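Local coordinates for PelA (PDB 5TCB), which carries a glycoside hydrolase domain of family GH114, the part described here, within a longer protein that probably also has deacetylase activity, at residues A[150-162]-A[171-183]. Numbering follows the deposited sequence.
Sequences GQRRALASFLAQL and LFFNRGFEVLPEL
Val179 packs against the 150-162 part of helix 145-165 where the two backbones come closest, its CA lying 5.6 Å from that of Ala156, and the contact illustrates how, in a beta-alpha-beta unit, the helix packs against both the strand that follows it, 170-174, and the turn after that strand. In the apolar part, methyl groups do most of the touching. CG1 of Val179 sits over the helix backbone, 3.6 Å from Arg152 O, and touches Leu155 CD2 and Ala156 CB; CG2 goes the other way, to Leu159 CD1. That one methyl of Leu159 is shared: it meets Leu183 CD1 at 3.8 Å and approaches the Phe173 ring obliquely near CZ. With CG anti to its carbonyl carbon (chi1 -60°), Leu183 straddles the helix surface, CD2 resting 3.6 Å from Ala156 O and beside Ala160 CB. Toward the C-terminal end of the helical segment, Leu162 and Leu171 meet through their CD2 methyls.

The polar part lies toward its N-terminal end, where Arg152 reaches past Val179. Its chain runs out extended and then bends at chi3 (69°), which brings NH1 to Glu178 O at 3.1 Å and, in an unusually short salt bridge, to Glu182 OE2 at 2.5 Å. NH2 adds a weak bond to the same OE2. The guanidinium thus sits between Glu149, a carboxylate of its own helix that salt-bridges NH2, and the Glu178 carbonyl and Glu182 carboxylate of the turn.

Helix 145-165 is the crossover between adjacent parallel strands 131-135 and 170-174, its short segment nearly antiparallel to strand 171-174 (158°). Eight parallel strands in sequential order are consistent with a (beta/alpha)8 barrel. Leu159 and Leu162 also touch strand 131-135, while Phe158 and Leu162 lean on helix 111-126.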
ATOM      1  N   GLY A 150     -12.377 -17.282   6.664  1.00 20.96           N
ATOM      2  CA  GLY A 150     -12.615 -17.607   5.271  1.00 19.94           C
ATOM      3  C   GLY A 150     -12.112 -16.517   4.342  1.00 19.41           C
ATOM      4  O   GLY A 150     -11.592 -16.795   3.253  1.00 20.31           O
ATOM      5  N   GLN A 151     -12.271 -15.255   4.753  1.00 18.15           N
ATOM      6  CA  GLN A 151     -11.727 -14.152   3.976  1.00 17.26           C
ATOM      7  C   GLN A 151     -10.207 -14.175   3.960  1.00 19.93           C
ATOM      8  O   GLN A 151      -9.588 -13.905   2.922  1.00 19.52           O
ATOM      9  CB  GLN A 151     -12.216 -12.821   4.546  1.00 20.22           C
ATOM     10  CG  GLN A 151     -13.696 -12.600   4.313  1.00 20.60           C
ATOM     11  CD  GLN A 151     -14.032 -12.466   2.831  1.00 19.61           C
ATOM     12  OE1 GLN A 151     -13.531 -11.579   2.151  1.00 20.82           O
ATOM     13  NE2 GLN A 151     -14.869 -13.347   2.318  1.00 25.67           N
ATOM     14  N   ARG A 152      -9.595 -14.465   5.104  1.00 17.54           N
ATOM     15  CA  ARG A 152      -8.136 -14.497   5.178  1.00 19.68           C
ATOM     16  C   ARG A 152      -7.577 -15.539   4.223  1.00 20.35           C
ATOM     17  O   ARG A 152      -6.581 -15.295   3.538  1.00 19.46           O
ATOM     18  CB  ARG A 152      -7.701 -14.796   6.615  1.00 18.63           C
ATOM     19  CG  ARG A 152      -6.215 -14.680   6.840  1.00 21.06           C
ATOM     20  CD  ARG A 152      -5.763 -15.250   8.164  1.00 23.95           C
ATOM     21  NE  ARG A 152      -5.898 -16.709   8.175  1.00 24.16           N
ATOM     22  CZ  ARG A 152      -5.010 -17.542   7.645  1.00 26.44           C
ATOM     23  NH1 ARG A 152      -3.882 -17.086   7.098  1.00 27.96           N
ATOM     24  NH2 ARG A 152      -5.231 -18.842   7.672  1.00 31.59           N
ATOM     25  N   ARG A 153      -8.208 -16.713   4.173  1.00 18.87           N
ATOM     26  CA  ARG A 153      -7.763 -17.770   3.281  1.00 20.44           C
ATOM     27  C   ARG A 153      -7.984 -17.381   1.826  1.00 21.16           C
ATOM     28  O   ARG A 153      -7.153 -17.673   0.970  1.00 21.54           O
ATOM     29  CB  ARG A 153      -8.495 -19.075   3.609  1.00 25.11           C
ATOM     30  CG  ARG A 153      -8.140 -19.665   4.963  1.00 27.18           C
ATOM     31  CD  ARG A 153      -8.946 -20.942   5.248  1.00 35.08           C
ATOM     32  NE  ARG A 153      -8.650 -21.459   6.582  1.00 55.46           N
ATOM     33  CZ  ARG A 153      -9.168 -22.571   7.089  1.00 79.18           C
ATOM     34  NH1 ARG A 153     -10.023 -23.297   6.380  1.00 85.03           N
ATOM     35  NH2 ARG A 153      -8.829 -22.955   8.313  1.00 84.96           N
ATOM     36  N   ALA A 154      -9.100 -16.710   1.528  1.00 20.53           N
ATOM     37  CA  ALA A 154      -9.350 -16.257   0.166  1.00 19.73           C
ATOM     38  C   ALA A 154      -8.344 -15.195  -0.245  1.00 20.98           C
ATOM     39  O   ALA A 154      -7.924 -15.148  -1.407  1.00 20.51           O
ATOM     40  CB  ALA A 154     -10.761 -15.712   0.051  1.00 20.71           C
ATOM     41  N   LEU A 155      -7.940 -14.342   0.699  1.00 18.62           N
ATOM     42  CA  LEU A 155      -6.920 -13.342   0.417  1.00 17.62           C
ATOM     43  C   LEU A 155      -5.587 -14.016   0.122  1.00 20.54           C
ATOM     44  O   LEU A 155      -4.914 -13.672  -0.860  1.00 19.54           O
ATOM     45  CB  LEU A 155      -6.786 -12.376   1.598  1.00 19.90           C
ATOM     46  CG  LEU A 155      -5.680 -11.334   1.442  1.00 19.73           C
ATOM     47  CD1 LEU A 155      -5.949 -10.472   0.232  1.00 18.94           C
ATOM     48  CD2 LEU A 155      -5.609 -10.455   2.692  1.00 21.15           C
ATOM     49  N   ALA A 156      -5.190 -14.996   0.951  1.00 21.10           N
ATOM     50  CA  ALA A 156      -3.903 -15.659   0.737  1.00 20.97           C
ATOM     51  C   ALA A 156      -3.883 -16.378  -0.610  1.00 21.74           C
ATOM     52  O   ALA A 156      -2.899 -16.283  -1.355  1.00 21.12           O
ATOM     53  CB  ALA A 156      -3.599 -16.623   1.888  1.00 20.36           C
ATOM     54  N   SER A 157      -4.979 -17.064  -0.967  1.00 21.01           N
ATOM     55  CA  SER A 157      -5.002 -17.754  -2.255  1.00 20.25           C
ATOM     56  C   SER A 157      -5.009 -16.770  -3.414  1.00 22.33           C
ATOM     57  O   SER A 157      -4.399 -17.044  -4.461  1.00 23.22           O
ATOM     58  CB  SER A 157      -6.214 -18.687  -2.350  1.00 24.97           C
ATOM     59  OG  SER A 157      -7.429 -17.980  -2.445  1.00 31.24           O
ATOM     60  N   PHE A 158      -5.682 -15.625  -3.259  1.00 20.20           N
ATOM     61  CA  PHE A 158      -5.641 -14.606  -4.299  1.00 18.70           C
ATOM     62  C   PHE A 158      -4.222 -14.092  -4.513  1.00 19.15           C
ATOM     63  O   PHE A 158      -3.762 -13.962  -5.654  1.00 21.53           O
ATOM     64  CB  PHE A 158      -6.562 -13.427  -3.966  1.00 19.47           C
ATOM     65  CG  PHE A 158      -6.331 -12.280  -4.883  1.00 18.96           C
ATOM     66  CD1 PHE A 158      -6.850 -12.308  -6.165  1.00 21.40           C
ATOM     67  CD2 PHE A 158      -5.505 -11.231  -4.516  1.00 19.16           C
ATOM     68  CE1 PHE A 158      -6.594 -11.290  -7.049  1.00 25.06           C
ATOM     69  CE2 PHE A 158      -5.233 -10.194  -5.422  1.00 20.42           C
ATOM     70  CZ  PHE A 158      -5.771 -10.241  -6.678  1.00 20.11           C
ATOM     71  N   LEU A 159      -3.519 -13.778  -3.424  1.00 19.66           N
ATOM     72  CA  LEU A 159      -2.173 -13.232  -3.549  1.00 19.87           C
ATOM     73  C   LEU A 159      -1.236 -14.249  -4.188  1.00 20.79           C
ATOM     74  O   LEU A 159      -0.391 -13.891  -5.017  1.00 19.64           O
ATOM     75  CB  LEU A 159      -1.648 -12.770  -2.187  1.00 18.79           C
ATOM     76  CG  LEU A 159      -2.414 -11.586  -1.572  1.00 19.04           C
ATOM     77  CD1 LEU A 159      -2.061 -11.359  -0.087  1.00 20.59           C
ATOM     78  CD2 LEU A 159      -2.171 -10.303  -2.386  1.00 19.11           C
ATOM     79  N   ALA A 160      -1.376 -15.523  -3.832  1.00 21.41           N
ATOM     80  CA  ALA A 160      -0.571 -16.541  -4.479  1.00 20.37           C
ATOM     81  C   ALA A 160      -0.878 -16.631  -5.974  1.00 22.47           C
ATOM     82  O   ALA A 160       0.033 -16.801  -6.786  1.00 23.18           O
ATOM     83  CB  ALA A 160      -0.776 -17.883  -3.798  1.00 23.74           C
ATOM     84  N   GLN A 161      -2.149 -16.503  -6.361  1.00 22.01           N
ATOM     85  CA  GLN A 161      -2.496 -16.574  -7.775  0.58 24.68           C
ATOM     86  C   GLN A 161      -2.003 -15.342  -8.521  1.00 25.10           C
ATOM     87  O   GLN A 161      -1.541 -15.439  -9.672  1.00 23.53           O
ATOM     88  CB  GLN A 161      -4.006 -16.725  -7.935  0.58 23.99           C
ATOM     89  CG  GLN A 161      -4.447 -16.908  -9.382  0.58 30.71           C
ATOM     90  CD  GLN A 161      -5.935 -17.142  -9.517  0.58 36.02           C
ATOM     91  OE1 GLN A 161      -6.655 -17.244  -8.522  0.58 44.74           O
ATOM     92  NE2 GLN A 161      -6.406 -17.224 -10.753  0.58 40.38           N
ATOM     93  N   LEU A 162      -2.096 -14.173  -7.890  1.00 21.62           N
ATOM     94  CA  LEU A 162      -1.564 -12.961  -8.493  1.00 18.74           C
ATOM     95  C   LEU A 162      -0.078 -13.103  -8.766  1.00 20.14           C
ATOM     96  O   LEU A 162       0.414 -12.741  -9.847  1.00 20.75           O
ATOM     97  CB  LEU A 162      -1.831 -11.778  -7.570  1.00 18.40           C
ATOM     98  CG  LEU A 162      -1.149 -10.455  -7.935  1.00 18.84           C
ATOM     99  CD1 LEU A 162      -1.564  -9.990  -9.324  1.00 20.13           C
ATOM    100  CD2 LEU A 162      -1.481  -9.410  -6.892  1.00 22.33           C
ATOM    101  N   LEU A 171       5.675  -7.436  -5.584  1.00 18.99           N
ATOM    102  CA  LEU A 171       4.511  -7.176  -4.740  1.00 18.08           C
ATOM    103  C   LEU A 171       4.966  -6.517  -3.433  1.00 16.71           C
ATOM    104  O   LEU A 171       5.686  -7.112  -2.630  1.00 19.74           O
ATOM    105  CB  LEU A 171       3.718  -8.458  -4.487  1.00 17.45           C
ATOM    106  CG  LEU A 171       3.238  -9.195  -5.747  1.00 17.07           C
ATOM    107  CD1 LEU A 171       2.412 -10.399  -5.358  1.00 20.87           C
ATOM    108  CD2 LEU A 171       2.470  -8.279  -6.706  1.00 17.98           C
ATOM    109  N   PHE A 172       4.539  -5.278  -3.252  1.00 17.40           N
ATOM    110  CA  PHE A 172       4.901  -4.425  -2.134  1.00 17.10           C
ATOM    111  C   PHE A 172       3.637  -4.369  -1.282  1.00 16.22           C
ATOM    112  O   PHE A 172       2.648  -3.723  -1.646  1.00 16.83           O
ATOM    113  CB  PHE A 172       5.359  -3.072  -2.691  1.00 14.72           C
ATOM    114  CG  PHE A 172       5.799  -2.047  -1.686  1.00 16.74           C
ATOM    115  CD1 PHE A 172       5.946  -2.312  -0.342  1.00 18.78           C
ATOM    116  CD2 PHE A 172       6.093  -0.781  -2.159  1.00 17.96           C
ATOM    117  CE1 PHE A 172       6.349  -1.298   0.526  1.00 16.73           C
ATOM    118  CE2 PHE A 172       6.506   0.240  -1.312  1.00 17.25           C
ATOM    119  CZ  PHE A 172       6.638  -0.016   0.037  1.00 16.32           C
ATOM    120  N   PHE A 173       3.635  -5.133  -0.192  1.00 16.46           N
ATOM    121  CA  PHE A 173       2.434  -5.273   0.630  1.00 17.31           C
ATOM    122  C   PHE A 173       2.296  -4.072   1.569  1.00 18.13           C
ATOM    123  O   PHE A 173       3.282  -3.643   2.178  1.00 18.12           O
ATOM    124  CB  PHE A 173       2.509  -6.510   1.524  1.00 16.33           C
ATOM    125  CG  PHE A 173       2.224  -7.834   0.867  1.00 16.22           C
ATOM    126  CD1 PHE A 173       2.438  -8.061  -0.472  1.00 17.24           C
ATOM    127  CD2 PHE A 173       1.747  -8.880   1.648  1.00 17.05           C
ATOM    128  CE1 PHE A 173       2.185  -9.323  -1.021  1.00 19.64           C
ATOM    129  CE2 PHE A 173       1.514 -10.114   1.115  1.00 17.97           C
ATOM    130  CZ  PHE A 173       1.733 -10.341  -0.217  1.00 19.35           C
ATOM    131  N   ASN A 174       1.076  -3.567   1.728  1.00 16.33           N
ATOM    132  CA  ASN A 174       0.717  -2.725   2.884  1.00 17.09           C
ATOM    133  C   ASN A 174       0.250  -3.652   3.996  1.00 17.00           C
ATOM    134  O   ASN A 174      -0.853  -4.196   3.947  1.00 17.92           O
ATOM    135  CB  ASN A 174      -0.338  -1.690   2.535  1.00 16.45           C
ATOM    136  CG  ASN A 174      -0.452  -0.601   3.600  1.00 19.19           C
ATOM    137  OD1 ASN A 174       0.330  -0.604   4.562  1.00 25.96           O
ATOM    138  ND2 ASN A 174      -1.383   0.326   3.439  1.00 20.38           N
ATOM    139  N   ARG A 175       1.107  -3.867   4.999  1.00 17.84           N
ATOM    140  CA  ARG A 175       0.809  -4.827   6.085  1.00 16.91           C
ATOM    141  C   ARG A 175       0.535  -6.190   5.448  1.00 17.30           C
ATOM    142  O   ARG A 175       1.342  -6.673   4.648  1.00 17.00           O
ATOM    143  CB  ARG A 175      -0.299  -4.311   6.979  1.00 19.72           C
ATOM    144  CG  ARG A 175      -0.004  -3.048   7.704  1.00 19.44           C
ATOM    145  CD  ARG A 175      -1.141  -2.663   8.584  1.00 22.63           C
ATOM    146  NE  ARG A 175      -0.878  -1.438   9.340  1.00 22.33           N
ATOM    147  CZ  ARG A 175      -1.216  -1.265  10.606  1.00 22.70           C
ATOM    148  NH1 ARG A 175      -1.848  -2.218  11.292  1.00 27.82           N
ATOM    149  NH2 ARG A 175      -0.927  -0.108  11.189  1.00 27.21           N
ATOM    150  N   GLY A 176      -0.551  -6.863   5.781  1.00 18.36           N
ATOM    151  CA  GLY A 176      -0.706  -8.255   5.389  1.00 19.29           C
ATOM    152  C   GLY A 176      -0.228  -9.264   6.402  1.00 18.70           C
ATOM    153  O   GLY A 176       0.020 -10.422   6.048  1.00 18.17           O
ATOM    154  N   PHE A 177      -0.156  -8.879   7.673  1.00 18.94           N
ATOM    155  CA  PHE A 177       0.454  -9.730   8.682  1.00 20.23           C
ATOM    156  C   PHE A 177      -0.267 -11.058   8.810  1.00 19.66           C
ATOM    157  O   PHE A 177       0.350 -12.069   9.175  1.00 23.95           O
ATOM    158  CB  PHE A 177       0.462  -9.009  10.029  1.00 21.69           C
ATOM    159  CG  PHE A 177       1.158  -7.672  10.003  1.00 21.46           C
ATOM    160  CD1 PHE A 177       2.420  -7.557   9.493  1.00 25.31           C
ATOM    161  CD2 PHE A 177       0.534  -6.542  10.489  1.00 23.75           C
ATOM    162  CE1 PHE A 177       3.051  -6.308   9.431  1.00 21.78           C
ATOM    163  CE2 PHE A 177       1.160  -5.308  10.458  1.00 24.67           C
ATOM    164  CZ  PHE A 177       2.397  -5.191   9.948  1.00 22.59           C
ATOM    165  N   GLU A 178      -1.582 -11.075   8.574  1.00 20.39           N
ATOM    166  CA  GLU A 178      -2.353 -12.293   8.754  1.00 19.55           C
ATOM    167  C   GLU A 178      -2.126 -13.309   7.637  1.00 20.63           C
ATOM    168  O   GLU A 178      -2.444 -14.486   7.816  1.00 23.30           O
ATOM    169  CB  GLU A 178      -3.846 -11.959   8.826  1.00 22.25           C
ATOM    170  CG  GLU A 178      -4.254 -11.107  10.016  1.00 25.25           C
ATOM    171  CD  GLU A 178      -3.952  -9.610   9.853  1.00 25.01           C
ATOM    172  OE1 GLU A 178      -3.592  -9.135   8.736  1.00 23.79           O
ATOM    173  OE2 GLU A 178      -4.054  -8.922  10.899  1.00 35.68           O
ATOM    174  N   VAL A 179      -1.612 -12.869   6.494  1.00 21.67           N
ATOM    175  CA  VAL A 179      -1.376 -13.753   5.358  1.00 20.67           C
ATOM    176  C   VAL A 179       0.105 -13.956   5.068  1.00 23.01           C
ATOM    177  O   VAL A 179       0.463 -15.001   4.507  1.00 24.24           O
ATOM    178  CB  VAL A 179      -2.115 -13.278   4.087  1.00 21.41           C
ATOM    179  CG1 VAL A 179      -3.647 -13.412   4.255  1.00 25.15           C
ATOM    180  CG2 VAL A 179      -1.763 -11.865   3.692  1.00 20.52           C
ATOM    181  N   LEU A 180       0.974 -13.029   5.457  1.00 23.59           N
ATOM    182  CA  LEU A 180       2.395 -13.164   5.129  1.00 24.68           C
ATOM    183  C   LEU A 180       3.016 -14.483   5.566  1.00 28.51           C
ATOM    184  O   LEU A 180       3.805 -15.041   4.784  1.00 29.00           O
ATOM    185  CB  LEU A 180       3.183 -11.988   5.722  1.00 22.21           C
ATOM    186  CG  LEU A 180       3.087 -10.718   4.889  1.00 21.76           C
ATOM    187  CD1 LEU A 180       3.354  -9.464   5.721  1.00 23.28           C
ATOM    188  CD2 LEU A 180       4.052 -10.785   3.697  1.00 24.89           C
ATOM    189  N   PRO A 181       2.731 -15.041   6.745  1.00 29.56           N
ATOM    190  CA  PRO A 181       3.404 -16.291   7.110  1.00 27.88           C
ATOM    191  C   PRO A 181       3.089 -17.438   6.170  1.00 29.47           C
ATOM    192  O   PRO A 181       3.891 -18.382   6.084  1.00 37.09           O
ATOM    193  CB  PRO A 181       2.896 -16.554   8.534  1.00 28.04           C
ATOM    194  CG  PRO A 181       2.528 -15.206   9.061  1.00 30.88           C
ATOM    195  CD  PRO A 181       1.940 -14.504   7.863  1.00 31.13           C
ATOM    196  N   GLU A 182       1.966 -17.398   5.459  1.00 29.54           N
ATOM    197  CA  GLU A 182       1.611 -18.429   4.494  1.00 36.11           C
ATOM    198  C   GLU A 182       2.061 -18.121   3.071  1.00 28.97           C
ATOM    199  O   GLU A 182       1.759 -18.901   2.155  1.00 31.86           O
ATOM    200  CB  GLU A 182       0.102 -18.641   4.498  1.00 42.80           C
ATOM    201  CG  GLU A 182      -0.369 -19.361   5.743  1.00 65.24           C
ATOM    202  CD  GLU A 182      -1.864 -19.408   5.840  1.00 77.45           C
ATOM    203  OE1 GLU A 182      -2.511 -19.746   4.831  1.00 92.43           O
ATOM    204  OE2 GLU A 182      -2.393 -19.088   6.920  1.00 73.92           O
ATOM    205  N   LEU A 183       2.782 -17.026   2.852  1.00 26.18           N
ATOM    206  CA  LEU A 183       3.193 -16.603   1.510  1.00 24.55           C
ATOM    207  C   LEU A 183       4.696 -16.337   1.461  1.00 25.66           C
ATOM    208  O   LEU A 183       5.133 -15.262   1.040  1.00 24.21           O
ATOM    209  CB  LEU A 183       2.412 -15.362   1.093  1.00 22.78           C
ATOM    210  CG  LEU A 183       0.900 -15.550   1.041  1.00 23.18           C
ATOM    211  CD1 LEU A 183       0.226 -14.171   0.969  1.00 23.43           C
ATOM    212  CD2 LEU A 183       0.515 -16.401  -0.160  1.00 29.64           C
TER